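Local coordinates for polysaccharide biosynthesis protein CapD (Bacillus thuringiensis HD-771, PDB 6BWC) that binds NADP and UDP-N-acetylglucosamine and probably acts on the sugar nucleotide as a short-chain dehydrogenase in CMP-pseudaminic acid biosynthesis, at residues K6-L11 and I79-H84; R71-M76 and A116-V121; E274-D279 and G312-D317. The protein carries 2 engineered substitutions. All coordinates share one frame; numbering follows the deposited sequence.

Interaction 1 (K6-L11 and I79-H84)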
# COMPACT_ATOMS: atom_id res chain seq x y z
N LYS C 6 -22.60 31.82 -4.28
CA LYS C 6 -23.34 32.28 -3.11
C LYS C 6 -23.62 31.11 -2.19
O LYS C 6 -24.36 30.21 -2.53
CB LYS C 6 -24.66 32.92 -3.55
CG LYS C 6 -25.53 33.50 -2.43
CD LYS C 6 -25.04 34.87 -1.97
CE LYS C 6 -25.95 35.49 -0.91
NZ LYS C 6 -27.35 35.72 -1.39
N ASP C 7 -23.00 31.14 -1.02
CA ASP C 7 -23.30 30.21 0.04
C ASP C 7 -23.00 28.75 -0.26
O ASP C 7 -23.66 27.86 0.26
CB ASP C 7 -24.73 30.42 0.50
CG ASP C 7 -24.78 31.05 1.83
OD1 ASP C 7 -24.38 32.25 1.92
OD2 ASP C 7 -25.16 30.32 2.79
N LYS C 8 -21.99 28.52 -1.10
CA LYS C 8 -21.50 27.17 -1.41
C LYS C 8 -20.13 26.90 -0.75
O LYS C 8 -19.51 27.79 -0.14
CB LYS C 8 -21.42 26.96 -2.94
CG LYS C 8 -22.73 27.19 -3.69
CD LYS C 8 -23.79 26.15 -3.34
CE LYS C 8 -24.92 26.15 -4.37
NZ LYS C 8 -26.24 25.73 -3.81
N ASN C 9 -19.70 25.65 -0.87
CA ASN C 9 -18.41 25.17 -0.38
C ASN C 9 -17.51 24.82 -1.56
O ASN C 9 -17.92 24.10 -2.47
CB ASN C 9 -18.66 23.93 0.48
CG ASN C 9 -19.54 24.21 1.69
OD1 ASN C 9 -19.88 25.35 1.96
ND2 ASN C 9 -19.90 23.18 2.43
N VAL C 10 -16.27 25.33 -1.56
CA VAL C 10 -15.40 25.18 -2.72
C VAL C 10 -14.00 24.74 -2.33
O VAL C 10 -13.40 25.32 -1.41
CB VAL C 10 -15.30 26.52 -3.49
CG1 VAL C 10 -14.31 26.41 -4.66
CG2 VAL C 10 -16.69 26.94 -3.96
N LEU C 11 -13.48 23.73 -3.03
CA LEU C 11 -12.08 23.28 -2.90
C LEU C 11 -11.31 23.71 -4.14
O LEU C 11 -11.72 23.38 -5.27
CB LEU C 11 -12.02 21.77 -2.76
CG LEU C 11 -10.66 21.11 -2.48
CD1 LEU C 11 -10.10 21.43 -1.10
CD2 LEU C 11 -10.80 19.61 -2.61
N ILE C 79 -18.29 19.16 0.19
CA ILE C 79 -17.95 20.23 -0.75
C ILE C 79 -18.73 20.10 -2.04
O ILE C 79 -19.08 19.00 -2.47
CB ILE C 79 -16.42 20.37 -0.94
CG1 ILE C 79 -15.99 21.62 -0.17
CG2 ILE C 79 -15.98 20.52 -2.39
CD1 ILE C 79 -14.54 21.67 0.15
N ASP C 80 -19.02 21.25 -2.64
CA ASP C 80 -19.87 21.35 -3.78
C ASP C 80 -19.09 21.49 -5.08
O ASP C 80 -19.46 20.87 -6.07
CB ASP C 80 -20.85 22.50 -3.61
CG ASP C 80 -21.85 22.24 -2.49
OD1 ASP C 80 -22.37 21.10 -2.36
OD2 ASP C 80 -22.15 23.20 -1.73
N TYR C 81 -18.00 22.26 -5.10
CA TYR C 81 -17.28 22.56 -6.36
C TYR C 81 -15.76 22.43 -6.21
O TYR C 81 -15.15 23.16 -5.44
CB TYR C 81 -17.65 23.97 -6.87
CG TYR C 81 -19.13 24.16 -7.12
CD1 TYR C 81 -19.74 23.64 -8.24
CD2 TYR C 81 -19.93 24.86 -6.22
CE1 TYR C 81 -21.10 23.79 -8.46
CE2 TYR C 81 -21.28 25.03 -6.43
CZ TYR C 81 -21.87 24.48 -7.54
OH TYR C 81 -23.22 24.64 -7.74
N VAL C 82 -15.18 21.49 -6.95
CA VAL C 82 -13.74 21.17 -6.92
C VAL C 82 -13.02 21.77 -8.15
O VAL C 82 -13.35 21.46 -9.28
CB VAL C 82 -13.53 19.62 -6.85
CG1 VAL C 82 -12.06 19.24 -6.83
CG2 VAL C 82 -14.19 19.03 -5.62
N PHE C 83 -12.03 22.62 -7.92
CA PHE C 83 -11.10 23.03 -8.97
C PHE C 83 -9.76 22.28 -8.83
O PHE C 83 -8.97 22.60 -7.92
CB PHE C 83 -10.82 24.54 -8.92
CG PHE C 83 -12.01 25.42 -9.17
CD1 PHE C 83 -12.32 25.82 -10.46
CD2 PHE C 83 -12.79 25.91 -8.11
CE1 PHE C 83 -13.40 26.68 -10.70
CE2 PHE C 83 -13.87 26.76 -8.34
CZ PHE C 83 -14.17 27.14 -9.64
N HIS C 84 -9.50 21.33 -9.74
CA HIS C 84 -8.24 20.54 -9.76
C HIS C 84 -7.15 21.25 -10.62
O HIS C 84 -6.98 21.02 -11.81
CB HIS C 84 -8.54 19.08 -10.17
CG HIS C 84 -7.33 18.22 -10.43
ND1 HIS C 84 -6.10 18.41 -9.81
CD2 HIS C 84 -7.18 17.13 -11.22
CE1 HIS C 84 -5.25 17.50 -10.24
NE2 HIS C 84 -5.88 16.71 -11.09
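Lys8 lies against Asp80 and Tyr81 just ahead of the point where strand 9-11 joins strand 81-84. Its CB sits at the edge of the Tyr81 ring, 4.0 Å from CE2 and as far from Asp80 OD2. CG stays beside the backbone N (chi1 -57°) and comes within 3.8 Å of Tyr81 CE2; CD turns to Asp80, 3.7 Å from OD2, and CE passes the Tyr81 hydroxyl. The tip forms no ion pair with Asp80, whose OD1 pairs instead with Lys122. Beyond Lys8 the backbones run parallel. Asn9 O takes two N-H groups, that of Asp80 from above the carbonyl plane and that of Tyr81 almost in line with the C=O. Leu11 N then binds Tyr81 O at 3.0 Å, and Phe83 N reaches Leu11 O at 2.8 Å. On one face Val10 CG1 meets the edge of the Phe83 ring, 3.7 Å from CE2; on the other Leu11 CB packs on Ile79 CD1. These are neighbouring strands in the parallel part of the Rossmann sheet: strand 34-39 flanks 9-13 on its far side, strand 123-129 flanks 81-84, and helix 207-220 covers Tyr81 and Phe83.

Interaction 2 (R71-M76 and A116-V121)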
# COMPACT_ATOMS: atom_id res chain seq x y z
N ARG C 71 -6.45 11.96 2.12
CA ARG C 71 -6.42 13.39 2.43
C ARG C 71 -7.17 14.24 1.41
O ARG C 71 -7.76 15.27 1.74
CB ARG C 71 -4.98 13.85 2.51
CG ARG C 71 -4.80 15.33 2.81
CD ARG C 71 -5.61 15.80 4.02
NE ARG C 71 -4.95 16.92 4.67
CZ ARG C 71 -5.51 17.74 5.55
NH1 ARG C 71 -6.79 17.62 5.90
NH2 ARG C 71 -4.77 18.71 6.09
N VAL C 72 -7.12 13.82 0.16
CA VAL C 72 -7.98 14.38 -0.88
C VAL C 72 -9.44 14.15 -0.49
O VAL C 72 -10.28 15.03 -0.66
CB VAL C 72 -7.62 13.77 -2.26
CG1 VAL C 72 -8.65 14.11 -3.31
CG2 VAL C 72 -6.28 14.34 -2.69
N PHE C 73 -9.71 12.98 0.06
CA PHE C 73 -11.03 12.60 0.54
C PHE C 73 -11.61 13.59 1.55
O PHE C 73 -12.70 14.12 1.33
CB PHE C 73 -10.97 11.21 1.19
CG PHE C 73 -12.30 10.69 1.57
CD1 PHE C 73 -13.18 10.25 0.59
CD2 PHE C 73 -12.70 10.69 2.92
CE1 PHE C 73 -14.44 9.79 0.93
CE2 PHE C 73 -13.96 10.22 3.27
CZ PHE C 73 -14.83 9.78 2.27
N SER C 74 -10.87 13.82 2.64
CA SER C 74 -11.37 14.65 3.75
C SER C 74 -11.39 16.12 3.45
O SER C 74 -12.13 16.85 4.10
CB SER C 74 -10.55 14.42 5.01
OG SER C 74 -9.16 14.57 4.75
N ALA C 75 -10.56 16.58 2.53
CA ALA C 75 -10.64 17.94 2.02
C ALA C 75 -11.90 18.16 1.24
O ALA C 75 -12.42 19.25 1.26
CB ALA C 75 -9.46 18.24 1.12
N MET C 76 -12.37 17.13 0.54
CA MET C 76 -13.65 17.21 -0.21
C MET C 76 -14.96 17.06 0.59
O MET C 76 -16.06 17.17 0.03
CB MET C 76 -13.66 16.18 -1.36
CG MET C 76 -12.76 16.54 -2.51
SD MET C 76 -13.06 15.46 -3.90
CE MET C 76 -11.54 15.78 -4.80
N ALA C 116 -14.12 12.59 -5.39
CA ALA C 116 -15.21 13.48 -5.74
C ALA C 116 -16.52 12.72 -5.91
O ALA C 116 -17.59 13.19 -5.46
CB ALA C 116 -14.85 14.23 -7.01
N ILE C 117 -16.45 11.54 -6.54
CA ILE C 117 -17.60 10.62 -6.60
C ILE C 117 -18.01 10.18 -5.21
O ILE C 117 -19.18 10.22 -4.89
CB ILE C 117 -17.31 9.39 -7.48
CG1 ILE C 117 -17.21 9.83 -8.95
CG2 ILE C 117 -18.38 8.31 -7.31
CD1 ILE C 117 -16.46 8.86 -9.83
N ALA C 118 -17.04 9.80 -4.38
CA ALA C 118 -17.31 9.27 -3.03
C ALA C 118 -17.99 10.30 -2.11
O ALA C 118 -18.85 9.92 -1.34
CB ALA C 118 -16.04 8.72 -2.38
N GLN C 119 -17.60 11.58 -2.22
CA GLN C 119 -18.20 12.66 -1.39
C GLN C 119 -19.42 13.36 -2.01
O GLN C 119 -19.95 14.34 -1.44
CB GLN C 119 -17.13 13.69 -1.02
CG GLN C 119 -16.08 13.13 -0.08
CD GLN C 119 -16.51 13.15 1.37
OE1 GLN C 119 -17.70 13.19 1.69
NE2 GLN C 119 -15.52 13.15 2.28
N LYS C 120 -19.87 12.86 -3.17
CA LYS C 120 -21.06 13.37 -3.85
C LYS C 120 -20.95 14.87 -4.14
O LYS C 120 -21.89 15.64 -3.91
CB LYS C 120 -22.30 13.03 -3.04
CG LYS C 120 -22.30 11.59 -2.59
CD LYS C 120 -23.65 11.15 -2.03
CE LYS C 120 -23.83 9.63 -2.14
NZ LYS C 120 -25.21 9.27 -2.54
N VAL C 121 -19.77 15.25 -4.62
CA VAL C 121 -19.47 16.58 -5.14
C VAL C 121 -20.38 16.86 -6.35
O VAL C 121 -20.79 15.94 -7.04
CB VAL C 121 -17.97 16.63 -5.53
CG1 VAL C 121 -17.62 17.78 -6.47
CG2 VAL C 121 -17.11 16.69 -4.27
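Gln119 reaches from the end of one helix to Phe73 on the other, and its amide does two jobs there. CG stands beside the backbone N (chi1 -67°), and a bend at chi2 (-83°) turns CD toward the Phe73 ring. NE2 then lies over one face of that ring, 3.4 Å above its plane and displaced toward the rim, with CZ the nearest ring atom. The ring and amide planes are 23° apart, a shallow tilt, although the two side chains cross at about a right angle. The same NE2 donates to Phe73 O at 3.1 Å, coming from above the carbonyl plane, and the oxygen in turn lies somewhat out of the amide plane. Phe73 therefore receives Gln119 with both ring and backbone. The edge of its ring meets Ala118, CE1 standing 3.8 Å from CB.

Deeper in, Met76 runs out extended beyond CG. Its SD settles against Ala116, 3.8 Å from CB, while its CB passes Gln119 CG. Lys120, with positive phi, closes helix 98-118 in a Schellman motif, and beyond that turn Val121 CG2 meets Met76 SD at 4.2 Å. Helices 69-75 and 98-118 pack on the same side of the sheet, where Met76 also touches Leu11 and Ile13 of strand 9-13 and Val112 and Ala115 of helix 98-118. Such helix ends, each leading through a short turn into a parallel strand, belong to the beta-alpha-beta layering of a Rossmann fold.

Interaction 3 (E274-D279 and G312-D317)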
# COMPACT_ATOMS: atom_id res chain seq x y z
N GLU C 274 -0.95 23.49 -30.03
CA GLU C 274 -2.20 23.25 -30.75
C GLU C 274 -3.38 23.26 -29.76
O GLU C 274 -3.26 22.78 -28.64
CB GLU C 274 -2.15 21.90 -31.51
CG GLU C 274 -0.92 21.68 -32.41
CD GLU C 274 -0.92 20.34 -33.13
OE1 GLU C 274 -0.31 19.37 -32.63
OE2 GLU C 274 -1.54 20.23 -34.21
N LEU C 275 -4.51 23.81 -30.18
CA LEU C 275 -5.71 23.93 -29.34
C LEU C 275 -6.54 22.64 -29.35
O LEU C 275 -7.31 22.40 -28.41
CB LEU C 275 -6.61 25.07 -29.83
CG LEU C 275 -6.01 26.46 -30.08
CD1 LEU C 275 -7.03 27.34 -30.79
CD2 LEU C 275 -5.52 27.09 -28.77
N MET C 276 -6.40 21.88 -30.45
CA MET C 276 -7.08 20.58 -30.66
C MET C 276 -6.50 19.82 -31.86
O MET C 276 -5.97 20.40 -32.80
CB MET C 276 -8.60 20.75 -30.86
CG MET C 276 -9.02 21.73 -31.94
SD MET C 276 -10.78 22.11 -31.80
CE MET C 276 -10.81 23.81 -32.29
N THR C 277 -6.59 18.50 -31.82
CA THR C 277 -6.28 17.70 -32.98
C THR C 277 -7.24 18.07 -34.12
O THR C 277 -8.31 18.66 -33.91
CB THR C 277 -6.43 16.19 -32.68
OG1 THR C 277 -7.71 15.95 -32.07
CG2 THR C 277 -5.32 15.73 -31.73
N HIS C 278 -6.82 17.75 -35.34
CA HIS C 278 -7.69 17.91 -36.50
C HIS C 278 -9.01 17.16 -36.30
O HIS C 278 -10.08 17.76 -36.47
CB HIS C 278 -7.01 17.41 -37.76
CG HIS C 278 -7.83 17.64 -38.99
ND1 HIS C 278 -8.81 16.76 -39.40
CD2 HIS C 278 -7.86 18.67 -39.85
CE1 HIS C 278 -9.40 17.24 -40.48
NE2 HIS C 278 -8.84 18.40 -40.78
N ASP C 279 -8.90 15.87 -35.93
CA ASP C 279 -10.03 14.98 -35.52
C ASP C 279 -11.06 15.67 -34.60
O ASP C 279 -12.26 15.61 -34.86
CB ASP C 279 -9.47 13.70 -34.84
CG ASP C 279 -10.56 12.69 -34.42
OD1 ASP C 279 -10.47 12.26 -33.25
OD2 ASP C 279 -11.44 12.30 -35.24
N GLY C 312 -9.80 21.58 -39.62
CA GLY C 312 -8.45 22.07 -39.93
C GLY C 312 -7.56 22.20 -38.73
O GLY C 312 -8.00 22.06 -37.59
N PHE C 313 -6.30 22.53 -38.98
CA PHE C 313 -5.25 22.38 -38.01
C PHE C 313 -5.03 23.72 -37.32
O PHE C 313 -4.43 24.63 -37.88
CB PHE C 313 -3.98 21.85 -38.69
CG PHE C 313 -4.19 20.55 -39.43
CD1 PHE C 313 -3.93 19.34 -38.81
CD2 PHE C 313 -4.69 20.54 -40.74
CE1 PHE C 313 -4.14 18.14 -39.50
CE2 PHE C 313 -4.92 19.35 -41.42
CZ PHE C 313 -4.64 18.15 -40.81
N TYR C 314 -5.55 23.82 -36.08
CA TYR C 314 -5.42 25.00 -35.21
C TYR C 314 -4.08 25.00 -34.46
O TYR C 314 -4.02 24.63 -33.29
CB TYR C 314 -6.59 25.06 -34.18
CG TYR C 314 -7.94 25.35 -34.81
CD1 TYR C 314 -8.51 26.62 -34.73
CD2 TYR C 314 -8.64 24.36 -35.48
CE1 TYR C 314 -9.75 26.88 -35.31
CE2 TYR C 314 -9.88 24.61 -36.07
CZ TYR C 314 -10.43 25.87 -35.98
OH TYR C 314 -11.65 26.11 -36.55
N ARG C 315 -3.03 25.44 -35.15
CA ARG C 315 -1.69 25.55 -34.56
C ARG C 315 -1.23 26.97 -34.39
O ARG C 315 -1.72 27.86 -35.09
CB ARG C 315 -0.63 24.93 -35.44
CG ARG C 315 -0.99 23.69 -36.20
CD ARG C 315 0.24 23.24 -36.96
NE ARG C 315 0.07 21.85 -37.35
CZ ARG C 315 1.06 21.00 -37.54
NH1 ARG C 315 2.33 21.37 -37.42
NH2 ARG C 315 0.75 19.74 -37.88
N SER C 316 -0.21 27.13 -33.54
CA SER C 316 0.47 28.42 -33.31
C SER C 316 1.44 28.88 -34.44
O SER C 316 1.68 30.09 -34.57
CB SER C 316 1.19 28.44 -31.93
OG SER C 316 2.47 27.83 -31.91
N ASP C 317 1.99 27.93 -35.21
CA ASP C 317 2.71 28.28 -36.45
C ASP C 317 1.78 28.49 -37.68
O ASP C 317 2.25 28.95 -38.73
CB ASP C 317 3.85 27.28 -36.78
CG ASP C 317 3.37 25.83 -37.05
OD1 ASP C 317 4.24 24.98 -37.32
OD2 ASP C 317 2.16 25.50 -36.98
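The Phe313 ring carries His278 on one face, with CD2 3.3 Å above the plane and shifted toward the rim. The two rings meet obliquely, their planes 35° apart and centroids 4.4 Å apart, and His278 CB comes up to Phe313 CE1. With CG anti to the backbone N (chi1 -177°), the imidazole lies across Phe313, and CD2 also touches Gly312 CA at 3.5 Å. On the Tyr314 ring, Met276 CE sits over the centre of one face, 3.9 Å from the centroid, a CH-pi contact; SD lies farther off and oblique, completing a Met-aromatic pair in which the two side chains run side by side. Leu275 crosses Tyr314 at about a right angle, with CD1 4.1 Å from CB. The ring meets Phe291 edge-to-face, and its hydroxyl bonds to Lys310 O.

One backbone bond joins the segments: Leu275 N to Tyr314 O, 3.3 Å and nearly straight. Tyr314 is the centre of an inverse gamma turn, with a weak bond from Arg315 N to Phe313 O. Beyond it, Glu274 OE2 faces Arg315 NE at 3.9 Å, a long pairing of charges with the oxygen well out of the guanidinium plane, while OE1 pairs with Lys270. The side chain of Leu275 lies about 9 Å from the bound UDP-N-acetylglucosamine, without touching it. Both segments are loops: Leu275 and Ser316 rest on Phe203 of strand 201-205, Met276 rests on strand 290-293, and the second loop leads on toward helix 324-333.

Interactions 1 and 2 belong to one piece of the fold. Helix 69-75 leads into strand 81-84, the segments of the two interactions alternate along the chain, and the two contacts touch where Leu11 CD2 meets Met76 CG and where Val82 and Asp80 meet Val121. The first is buried strand pairing, held by backbone bonds; the second is the partly buried helix layer beside it, held by side chains and one amide-to-carbonyl bond. Interaction 3, also partly buried, lies on the other side of the chain's centre from interaction 1, about 17 Å away between nearest atoms. It joins two loops rather than sheet or helices, and relies on aromatic packing, a sulfur contact and a long ion pair, with a single backbone bond.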